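Long-range contacts in DUF3887 domain-containing protein (Ruminococcus gnavus, PDB 4HYZ), which is of unknown function, but belongs to the DUF3887 family of the NTF2-like clan, and is probably exported as a lipoprotein: residues 5-10 and 71-76; 26-31 and 53-58; 38-43 and 108-113; 85-90 and 98-103. All blocks are in the same frame, centred on the assembly; numbering follows the deposited sequence.

Contact 1. Residues 5-10 and 71-76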
# COMPACT_ATOMS: atom_id res chain seq x y z
N LYS A 5 4.87 0.08 -2.32
CA LYS A 5 3.51 -0.47 -2.45
C LYS A 5 2.78 0.19 -3.64
O LYS A 5 1.56 0.29 -3.67
CB LYS A 5 2.76 -0.35 -1.13
CG LYS A 5 3.14 -1.48 -0.16
CD LYS A 5 2.59 -1.26 1.24
CE LYS A 5 3.21 -2.28 2.17
NZ LYS A 5 2.46 -2.39 3.45
N GLU A 6 3.55 0.54 -4.66
CA GLU A 6 3.08 1.07 -5.98
C GLU A 6 4.24 0.96 -6.94
O GLU A 6 5.34 0.63 -6.51
CB GLU A 6 2.56 2.53 -5.90
CG GLU A 6 3.63 3.56 -5.50
CD GLU A 6 3.89 3.63 -4.01
OE1 GLU A 6 2.91 3.67 -3.23
OE2 GLU A 6 5.08 3.65 -3.62
N LEU A 7 4.03 1.25 -8.22
CA LEU A 7 5.16 1.21 -9.15
C LEU A 7 6.13 2.36 -8.87
O LEU A 7 5.67 3.47 -8.57
CB LEU A 7 4.67 1.32 -10.61
CG LEU A 7 3.86 0.14 -11.18
CD1 LEU A 7 3.09 0.59 -12.45
CD2 LEU A 7 4.75 -1.11 -11.39
N PRO A 8 7.44 2.18 -9.12
CA PRO A 8 8.36 3.33 -9.04
C PRO A 8 8.13 4.33 -10.18
O PRO A 8 7.42 4.03 -11.14
CB PRO A 8 9.75 2.68 -9.22
CG PRO A 8 9.54 1.21 -9.00
CD PRO A 8 8.15 0.95 -9.52
N GLU A 9 8.78 5.50 -10.11
CA GLU A 9 8.74 6.50 -11.19
C GLU A 9 9.28 5.87 -12.47
O GLU A 9 10.23 5.09 -12.40
CB GLU A 9 9.58 7.74 -10.82
N GLY A 10 8.70 6.22 -13.62
CA GLY A 10 9.14 5.73 -14.92
C GLY A 10 8.38 4.51 -15.40
O GLY A 10 8.54 4.11 -16.54
N CYS A 71 -4.85 -6.95 -11.23
CA CYS A 71 -3.44 -6.62 -11.07
C CYS A 71 -3.22 -5.88 -9.78
O CYS A 71 -3.98 -4.96 -9.49
CB CYS A 71 -2.94 -5.77 -12.23
SG CYS A 71 -2.48 -6.72 -13.67
N THR A 72 -2.13 -6.22 -9.06
CA THR A 72 -1.62 -5.53 -7.87
C THR A 72 -0.20 -5.06 -8.20
O THR A 72 0.63 -5.89 -8.53
CB THR A 72 -1.63 -6.44 -6.63
OG1 THR A 72 -2.93 -6.97 -6.43
CG2 THR A 72 -1.14 -5.74 -5.39
N TYR A 73 0.08 -3.77 -8.09
CA TYR A 73 1.36 -3.18 -8.46
C TYR A 73 2.25 -2.90 -7.27
O TYR A 73 1.78 -2.43 -6.24
CB TYR A 73 1.13 -1.88 -9.29
CG TYR A 73 0.32 -2.15 -10.54
CD1 TYR A 73 0.93 -2.60 -11.71
CD2 TYR A 73 -1.07 -2.01 -10.54
CE1 TYR A 73 0.19 -2.88 -12.86
CE2 TYR A 73 -1.82 -2.29 -11.69
CZ TYR A 73 -1.18 -2.71 -12.85
OH TYR A 73 -1.90 -3.01 -13.99
N LEU A 74 3.54 -3.19 -7.41
CA LEU A 74 4.53 -3.00 -6.36
C LEU A 74 5.81 -2.51 -6.99
O LEU A 74 5.90 -2.40 -8.22
CB LEU A 74 4.78 -4.31 -5.58
CG LEU A 74 3.58 -4.97 -4.85
CD1 LEU A 74 3.93 -6.39 -4.42
CD2 LEU A 74 3.24 -4.21 -3.58
N GLY A 75 6.78 -2.20 -6.18
CA GLY A 75 8.06 -1.70 -6.70
C GLY A 75 9.18 -1.96 -5.73
O GLY A 75 8.98 -2.38 -4.58
N GLN A 76 10.38 -1.73 -6.22
CA GLN A 76 11.59 -1.89 -5.42
C GLN A 76 12.70 -0.99 -5.95
O GLN A 76 12.84 -0.84 -7.17
CB GLN A 76 12.06 -3.37 -5.45
CG GLN A 76 13.24 -3.63 -4.50
CD GLN A 76 13.75 -5.06 -4.49
OE1 GLN A 76 13.23 -5.94 -5.17
NE2 GLN A 76 14.77 -5.34 -3.70
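The one aromatic ring here, that of Tyr-73, is met obliquely by Leu-7. Leu-7 CD1 lies 3.9 Å from Tyr-73 CD1, and Leu-7 CG is equally far, 3.9 Å, from Tyr-73 CB. The two side chains run side by side in the same direction, each with CG anti to its own carbonyl carbon. The second methyl of Leu-7, CD2, rests 3.6 Å from the carbonyl O of Leu-74. An alanine at Leu-7 would lose both methyls and would probably leave that flank of the Tyr-73 ring less well packed. Pro-8 lays its CD 3.9 Å from Gly-75 CA; a side chain on Gly-75 would run into this ring and into Glu-6 O. No hydrogen bond joins the segments: Glu-6 O and Gly-75 N are 3.2 Å apart but poorly aligned, and Gly-75 instead pairs its backbone with Leu-4. Lys-5 NZ is hydrogen-bonded to Lys-5 O and Tyr-73 O of the second subunit, while Glu-6 OE1 accepts from Lys-5 N of the third. The contact is the place where the chain peels off the sheet after the edge strand 2-4. Residues 5-10 cross strand 65-78 on their way to helix 13-28, whose Lys-13 touches both Leu-7 and Tyr-73, with strand 81-92 on the far side of 65-78.

Contact 2. Residues 26-31 and 53-58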
# COMPACT_ATOMS: atom_id res chain seq x y z
N ILE A 26 3.91 -16.00 -23.33
CA ILE A 26 5.18 -16.55 -23.84
C ILE A 26 5.60 -17.72 -22.92
O ILE A 26 6.05 -18.74 -23.43
CB ILE A 26 6.28 -15.46 -24.00
CG1 ILE A 26 5.95 -14.46 -25.16
CG2 ILE A 26 7.66 -16.09 -24.24
CD1 ILE A 26 6.52 -12.86 -24.83
N ALA A 27 5.42 -17.60 -21.59
CA ALA A 27 5.72 -18.69 -20.65
C ALA A 27 4.82 -19.91 -20.92
O ALA A 27 5.31 -21.03 -20.96
CB ALA A 27 5.53 -18.23 -19.21
N GLN A 28 3.52 -19.68 -21.19
CA GLN A 28 2.58 -20.78 -21.49
C GLN A 28 2.84 -21.44 -22.84
O GLN A 28 2.37 -22.56 -23.05
CB GLN A 28 1.11 -20.30 -21.44
CG GLN A 28 0.62 -19.92 -20.04
CD GLN A 28 -0.67 -19.14 -20.08
OE1 GLN A 28 -1.17 -18.68 -21.13
NE2 GLN A 28 -1.25 -18.96 -18.92
N SER A 29 3.55 -20.77 -23.77
CA SER A 29 3.82 -21.30 -25.12
C SER A 29 4.76 -22.51 -25.10
O SER A 29 4.81 -23.25 -26.09
CB SER A 29 4.41 -20.20 -26.00
OG SER A 29 5.75 -19.92 -25.63
N LYS A 30 5.50 -22.72 -23.99
CA LYS A 30 6.47 -23.81 -23.75
C LYS A 30 7.76 -23.59 -24.56
O LYS A 30 8.63 -24.46 -24.58
CB LYS A 30 5.88 -25.23 -24.01
CG LYS A 30 4.57 -25.51 -23.26
CD LYS A 30 4.11 -26.95 -23.39
CE LYS A 30 2.65 -27.05 -23.02
NZ LYS A 30 2.14 -28.45 -23.02
N ASP A 31 7.90 -22.41 -25.20
CA ASP A 31 9.11 -22.03 -25.95
C ASP A 31 10.09 -21.39 -24.96
O ASP A 31 10.01 -20.19 -24.69
CB ASP A 31 8.75 -21.09 -27.12
CG ASP A 31 9.88 -20.75 -28.06
OD1 ASP A 31 11.05 -20.83 -27.64
OD2 ASP A 31 9.60 -20.35 -29.19
N ASP A 53 11.08 -26.07 -17.18
CA ASP A 53 10.32 -27.31 -17.37
C ASP A 53 9.57 -27.72 -16.09
O ASP A 53 8.50 -28.31 -16.18
CB ASP A 53 11.22 -28.45 -17.87
CG ASP A 53 11.81 -28.22 -19.26
OD1 ASP A 53 11.24 -27.39 -20.03
OD2 ASP A 53 12.83 -28.86 -19.58
N SER A 54 10.12 -27.37 -14.90
CA SER A 54 9.46 -27.62 -13.61
C SER A 54 8.20 -26.74 -13.53
O SER A 54 7.14 -27.22 -13.10
CB SER A 54 10.40 -27.33 -12.45
OG SER A 54 11.47 -28.26 -12.43
N TYR A 55 8.30 -25.50 -14.02
CA TYR A 55 7.16 -24.58 -14.09
C TYR A 55 6.09 -25.15 -15.06
O TYR A 55 4.89 -25.12 -14.75
CB TYR A 55 7.60 -23.16 -14.50
CG TYR A 55 6.51 -22.37 -15.18
CD1 TYR A 55 5.47 -21.80 -14.45
CD2 TYR A 55 6.50 -22.20 -16.57
CE1 TYR A 55 4.44 -21.10 -15.08
CE2 TYR A 55 5.48 -21.51 -17.21
CZ TYR A 55 4.46 -20.94 -16.46
OH TYR A 55 3.46 -20.25 -17.10
N LEU A 56 6.52 -25.68 -16.22
CA LEU A 56 5.62 -26.25 -17.23
C LEU A 56 4.86 -27.45 -16.67
O LEU A 56 3.67 -27.60 -16.96
CB LEU A 56 6.36 -26.64 -18.51
CG LEU A 56 7.00 -25.50 -19.36
CD1 LEU A 56 7.58 -26.08 -20.64
CD2 LEU A 56 5.99 -24.38 -19.69
N LYS A 57 5.53 -28.29 -15.83
CA LYS A 57 4.93 -29.45 -15.15
C LYS A 57 3.76 -28.99 -14.25
O LYS A 57 2.67 -29.54 -14.34
CB LYS A 57 5.99 -30.21 -14.32
CG LYS A 57 6.75 -31.30 -15.07
N ILE A 58 3.99 -27.95 -13.42
CA ILE A 58 2.99 -27.38 -12.52
C ILE A 58 1.89 -26.68 -13.34
O ILE A 58 0.70 -26.82 -13.01
CB ILE A 58 3.65 -26.42 -11.46
CG1 ILE A 58 4.64 -27.20 -10.57
CG2 ILE A 58 2.60 -25.72 -10.59
CD1 ILE A 58 5.80 -26.37 -10.02
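Two helices of the helical layer of this NTF2-like alpha+beta fold meet here, the C-terminal end of helix 13-28 and the middle of helix 49-60. Nothing polar bridges the two segments; the contact is made by small apolar patches near the surface. Leu-56 points toward the helix end and divides its methyls: CD1 lies 3.9 Å from Lys-30 CB, while CD2 sits 3.6 Å from the carbonyl O of Ala-27. Lys-30 thus contributes the aliphatic root of its side chain, and its extended chain carries the amine onward to a long, weak ion pair with Glu-60. The aromatic part belongs to Tyr-55, whose CG is anti to the backbone N (chi1 154°), placing the ring against Ala-27. Ala-27 CB packs against the phenol end, 3.8 Å from Tyr-55 CE2, and Ala-27 O lies in the ring plane at its edge. The hydroxyl of Tyr-55 is hydrogen-bonded to that of Tyr-99, and Ala-27 O takes a hydrogen bond from Tyr-52 OH, so both polar atoms have partners within the chain. Polar bonds inside segment 26-31 shape the turn that ends the helix. Lys-30 has a positive phi of 73°, which breaks the helical path, and Asp-31 then caps the following helix by accepting from Ser-34 N. At the turn Ile-26 O is gripped twice by one residue, by Ser-29 N at 3.2 Å and by Ser-29 OG, in the carbonyl plane on a lone pair, at 2.5 Å.

Contact 3. Residues 38-43 and 108-113; sequences RFTKDL and NLVSFT. With SO4 (sulfate ion), chain D.
Backbone hydrogen bonds come first: Leu-109 N gives to Arg-38 O at 2.8 Å and Thr-40 N gives to Leu-109 O at 3.0 Å, both fairly straight. They bracket Phe-39 and make a single beta bridge between Phe-39 and Leu-109, tying the loop ahead of helix 41-44 to the edge strand. Among side chains, Arg-38 bends at chi2 and chi3 so that NH1 reaches Asn-108 OD1 at 2.9 Å, nearly in the guanidinium plane. Its NE forms a salt bridge with Asp-23 and its NH2 bonds to Met-107 O. The other end of the Asn-108 amide, ND2, points straight at O4 of the sulfate, 2.7 Å away, and Lys-41 N donates to O3 of the same ion. In the apolar part, Leu-109 CB sits over the centre of the Phe-39 ring, 3.8 Å from the centroid, a CH-pi contact. Phe-112 CB approaches Phe-39 CZ at 3.7 Å, and Trp-35 packs edge-to-face with both phenyl rings. Beyond the bridge, Thr-40 CG2 meets Val-110 CG1 and Leu-43 CD1 meets Val-110 CB; Val-110 and Ser-111 form a classic beta bulge opposite Ala-102. With OD1 accepting from the arginine and ND2 donating to the sulfate, the Asn-108 amide is fixed in its flip. The anion probably comes from the crystallisation liquor, and the start of the short, weakly bonded helix 41-44 may add a little to its binding.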
# COMPACT_ATOMS: atom_id res chain seq x y z
N ARG A 38 13.00 -12.73 -22.88
CA ARG A 38 12.22 -11.65 -22.26
C ARG A 38 12.88 -11.13 -20.96
O ARG A 38 12.46 -10.10 -20.43
CB ARG A 38 10.77 -12.11 -22.05
CG ARG A 38 9.95 -12.13 -23.36
CD ARG A 38 9.75 -10.72 -23.94
NE ARG A 38 9.27 -9.83 -22.88
CZ ARG A 38 9.90 -8.77 -22.37
NH1 ARG A 38 10.97 -8.27 -22.98
NH2 ARG A 38 9.42 -8.16 -21.31
N PHE A 39 13.94 -11.79 -20.47
CA PHE A 39 14.69 -11.38 -19.28
C PHE A 39 15.77 -10.39 -19.68
O PHE A 39 16.24 -10.42 -20.82
CB PHE A 39 15.32 -12.60 -18.56
CG PHE A 39 14.31 -13.37 -17.74
CD1 PHE A 39 13.40 -14.23 -18.36
CD2 PHE A 39 14.23 -13.20 -16.37
CE1 PHE A 39 12.44 -14.91 -17.60
CE2 PHE A 39 13.27 -13.88 -15.61
CZ PHE A 39 12.40 -14.74 -16.22
N THR A 40 16.17 -9.50 -18.73
CA THR A 40 17.28 -8.57 -18.97
C THR A 40 18.50 -9.39 -19.47
O THR A 40 18.70 -10.51 -18.99
CB THR A 40 17.65 -7.79 -17.70
OG1 THR A 40 18.34 -8.66 -16.80
CG2 THR A 40 16.45 -7.18 -17.01
N LYS A 41 19.29 -8.84 -20.41
CA LYS A 41 20.46 -9.50 -20.97
C LYS A 41 21.35 -10.13 -19.89
O LYS A 41 21.74 -11.29 -20.02
CB LYS A 41 21.30 -8.51 -21.82
CG LYS A 41 20.57 -7.91 -23.03
CD LYS A 41 21.40 -6.82 -23.71
CE LYS A 41 20.70 -6.18 -24.90
NZ LYS A 41 21.61 -5.28 -25.66
N ASP A 42 21.61 -9.38 -18.78
CA ASP A 42 22.46 -9.81 -17.68
C ASP A 42 21.90 -11.01 -16.87
O ASP A 42 22.67 -11.70 -16.23
CB ASP A 42 22.76 -8.63 -16.75
CG ASP A 42 24.11 -8.69 -16.07
OD1 ASP A 42 25.15 -8.75 -16.80
OD2 ASP A 42 24.14 -8.68 -14.82
N LEU A 43 20.59 -11.26 -16.89
CA LEU A 43 20.04 -12.39 -16.12
C LEU A 43 19.74 -13.65 -16.96
O LEU A 43 19.48 -14.70 -16.37
CB LEU A 43 18.76 -11.99 -15.36
CG LEU A 43 18.91 -10.97 -14.23
CD1 LEU A 43 17.58 -10.41 -13.86
CD2 LEU A 43 19.59 -11.59 -13.00
N ASN A 108 12.14 -5.34 -19.30
CA ASN A 108 12.58 -6.73 -19.45
C ASN A 108 12.47 -7.39 -18.07
O ASN A 108 12.62 -6.71 -17.08
CB ASN A 108 13.98 -6.79 -20.02
CG ASN A 108 14.01 -6.20 -21.40
OD1 ASN A 108 13.19 -6.50 -22.26
ND2 ASN A 108 14.99 -5.37 -21.67
N LEU A 109 12.18 -8.67 -18.01
CA LEU A 109 11.99 -9.35 -16.72
C LEU A 109 13.26 -9.45 -15.87
O LEU A 109 14.35 -9.72 -16.37
CB LEU A 109 11.45 -10.78 -16.93
CG LEU A 109 10.04 -10.91 -17.52
CD1 LEU A 109 9.83 -12.34 -18.06
CD2 LEU A 109 8.97 -10.54 -16.48
N VAL A 110 13.08 -9.29 -14.55
CA VAL A 110 14.17 -9.53 -13.59
C VAL A 110 13.72 -10.69 -12.69
O VAL A 110 14.53 -11.26 -11.97
CB VAL A 110 14.60 -8.28 -12.76
CG1 VAL A 110 15.25 -7.23 -13.66
CG2 VAL A 110 13.44 -7.70 -11.96
N SER A 111 12.43 -11.03 -12.76
CA SER A 111 11.82 -12.06 -11.90
C SER A 111 10.50 -12.52 -12.50
O SER A 111 9.74 -11.72 -13.04
CB SER A 111 11.59 -11.50 -10.49
OG SER A 111 11.06 -12.51 -9.65
N PHE A 112 10.23 -13.81 -12.39
CA PHE A 112 9.01 -14.43 -12.91
C PHE A 112 8.69 -15.59 -12.01
O PHE A 112 9.46 -16.54 -11.98
CB PHE A 112 9.20 -14.88 -14.38
CG PHE A 112 7.95 -15.44 -15.05
CD1 PHE A 112 7.52 -16.73 -14.78
CD2 PHE A 112 7.25 -14.70 -16.00
CE1 PHE A 112 6.38 -17.25 -15.40
CE2 PHE A 112 6.11 -15.22 -16.62
CZ PHE A 112 5.67 -16.48 -16.29
N THR A 113 7.56 -15.52 -11.30
CA THR A 113 7.15 -16.59 -10.37
C THR A 113 5.66 -16.88 -10.51
O THR A 113 4.83 -15.97 -10.55
CB THR A 113 7.51 -16.18 -8.92
OG1 THR A 113 8.93 -16.22 -8.81
CG2 THR A 113 6.92 -17.10 -7.88
S SO4 D . 18.11 -4.62 -20.35
O1 SO4 D . 19.09 -4.18 -19.37
O2 SO4 D . 17.99 -3.58 -21.37
O3 SO4 D . 18.54 -5.95 -20.95
O4 SO4 D . 16.82 -4.75 -19.72

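Contact 4. Residues 85-90 and 98-103; sequences GVIIVV and NYSLAY
Four backbone hydrogen bonds form the first shell of this antiparallel hairpin. Val-86 and Leu-101 exchange a pair, Val-86 N to Leu-101 O at 2.9 Å and Leu-101 N to Val-86 O at 3.0 Å, and Ile-88 and Tyr-99 exchange another. Between these hydrogen-bonded pairs lies the non-hydrogen-bonded pair Ile-87 and Ser-100, where Ile-87 CA comes 3.2 Å from Tyr-99 O in a CA-H...O contact. On the sheet face carrying Ile-87, Val-89 and Asn-98, the amide oxygen of Asn-98 lies 3.4 Å from Val-89 CG2, and Ile-87 CG2 packs on Asn-98 CB. The face bearing Val-86, Ile-88, Tyr-99 and Leu-101 is the buried one. Here Val-90 CG2 meets the Tyr-99 ring obliquely, 3.5 Å from CD1, and Ile-88 CG2 lies 4.2 Å from Tyr-99 CB. The Tyr-99 hydroxyl, besides its bond to Tyr-55, is hydrogen-bonded to Tyr-92 OH. Helix 13-28 packs on this face through Ala-20, Met-21 and Ile-24, while Ile-3 of the second subunit touches Ile-87 from the other. A leucine at Tyr-99 would lose the hydroxyl and its bonds to Tyr-92 and Tyr-55, which would probably loosen the tie to helix 49-60 and the packing on Val-90. The face turned to the helices mixes aliphatic packing, from Val-86, Ile-88 and Leu-101, with the Tyr-99 hydroxyl, which gives that face a polar link to helix 49-60.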
# COMPACT_ATOMS: atom_id res chain seq x y z
N GLY A 85 6.92 -4.08 -10.19
CA GLY A 85 6.34 -5.40 -10.04
C GLY A 85 4.83 -5.45 -10.18
O GLY A 85 4.13 -4.45 -9.95
N VAL A 86 4.33 -6.63 -10.53
CA VAL A 86 2.91 -6.85 -10.67
C VAL A 86 2.58 -8.27 -10.22
O VAL A 86 3.29 -9.22 -10.53
CB VAL A 86 2.37 -6.51 -12.09
CG1 VAL A 86 2.88 -7.49 -13.16
CG2 VAL A 86 0.85 -6.44 -12.11
N ILE A 87 1.51 -8.38 -9.44
CA ILE A 87 0.90 -9.64 -9.05
C ILE A 87 -0.38 -9.68 -9.87
O ILE A 87 -1.24 -8.81 -9.73
CB ILE A 87 0.68 -9.81 -7.54
CG1 ILE A 87 2.03 -9.56 -6.77
CG2 ILE A 87 0.11 -11.22 -7.30
CD1 ILE A 87 1.92 -9.53 -5.27
N ILE A 88 -0.44 -10.59 -10.84
CA ILE A 88 -1.58 -10.66 -11.75
C ILE A 88 -2.25 -12.02 -11.62
O ILE A 88 -1.59 -13.05 -11.51
CB ILE A 88 -1.18 -10.32 -13.23
CG1 ILE A 88 -2.39 -10.38 -14.22
CG2 ILE A 88 0.02 -11.14 -13.71
CD1 ILE A 88 -2.10 -9.74 -15.62
N VAL A 89 -3.58 -12.00 -11.55
CA VAL A 89 -4.40 -13.19 -11.45
C VAL A 89 -4.52 -13.81 -12.83
O VAL A 89 -4.84 -13.12 -13.79
CB VAL A 89 -5.80 -12.90 -10.84
CG1 VAL A 89 -6.70 -14.13 -10.89
CG2 VAL A 89 -5.68 -12.37 -9.42
N VAL A 90 -4.25 -15.11 -12.93
CA VAL A 90 -4.44 -15.86 -14.17
C VAL A 90 -5.46 -16.96 -13.83
O VAL A 90 -5.25 -17.75 -12.90
CB VAL A 90 -3.14 -16.39 -14.82
CG1 VAL A 90 -3.46 -17.05 -16.14
CG2 VAL A 90 -2.15 -15.25 -15.04
N ASN A 98 -1.84 -16.79 -8.96
CA ASN A 98 -1.25 -15.46 -8.84
C ASN A 98 0.20 -15.45 -9.33
O ASN A 98 1.08 -16.00 -8.66
CB ASN A 98 -1.31 -14.93 -7.40
CG ASN A 98 -2.70 -14.70 -6.86
OD1 ASN A 98 -3.45 -13.83 -7.30
ND2 ASN A 98 -3.04 -15.43 -5.84
N TYR A 99 0.45 -14.82 -10.47
CA TYR A 99 1.82 -14.70 -10.97
C TYR A 99 2.48 -13.43 -10.45
O TYR A 99 1.82 -12.40 -10.40
CB TYR A 99 1.84 -14.67 -12.50
CG TYR A 99 1.74 -16.01 -13.20
CD1 TYR A 99 0.52 -16.66 -13.32
CD2 TYR A 99 2.83 -16.53 -13.88
CE1 TYR A 99 0.39 -17.83 -14.08
CE2 TYR A 99 2.72 -17.70 -14.63
CZ TYR A 99 1.50 -18.34 -14.73
OH TYR A 99 1.39 -19.49 -15.47
N SER A 100 3.78 -13.49 -10.10
CA SER A 100 4.56 -12.31 -9.67
C SER A 100 5.67 -12.08 -10.67
O SER A 100 6.53 -12.94 -10.83
CB SER A 100 5.15 -12.50 -8.28
OG SER A 100 4.11 -12.74 -7.36
N LEU A 101 5.62 -10.94 -11.35
CA LEU A 101 6.59 -10.54 -12.36
C LEU A 101 7.19 -9.22 -11.97
O LEU A 101 6.48 -8.36 -11.46
CB LEU A 101 5.92 -10.42 -13.76
CG LEU A 101 5.76 -11.70 -14.58
CD1 LEU A 101 4.78 -12.67 -13.93
CD2 LEU A 101 5.23 -11.38 -15.96
N ALA A 102 8.48 -9.05 -12.23
CA ALA A 102 9.16 -7.79 -11.96
C ALA A 102 9.98 -7.41 -13.18
O ALA A 102 10.51 -8.28 -13.86
CB ALA A 102 10.04 -7.91 -10.71
N TYR A 103 10.06 -6.11 -13.43
CA TYR A 103 10.73 -5.55 -14.59
C TYR A 103 11.73 -4.50 -14.23
O TYR A 103 11.55 -3.76 -13.26
CB TYR A 103 9.66 -4.86 -15.50
CG TYR A 103 8.69 -5.85 -16.13
CD1 TYR A 103 9.04 -6.57 -17.27
CD2 TYR A 103 7.44 -6.09 -15.57
CE1 TYR A 103 8.16 -7.47 -17.86
CE2 TYR A 103 6.53 -6.98 -16.16
CZ TYR A 103 6.91 -7.68 -17.30
OH TYR A 103 6.07 -8.60 -17.88

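From the N terminus, residues 5-10 leave strand 2-4 and meet strand 65-78, so contact 1 closes a long loop holding all the helices. Contact 2, joining helix 13-28 to helix 49-60, is nested inside that loop. Contact 3 opens at 38-43, within the loops of contacts 1 and 2, but closes only at 108-113; it therefore crosses both. Contact 4, the hairpin of strands 81-92 and 95-103, opens after contact 1 has closed and is nested within contact 3. Contacts 1, 3 and 4 share one sheet, with contact 4 bonded to strands on both sides, while contact 2 belongs to the helices packed against it.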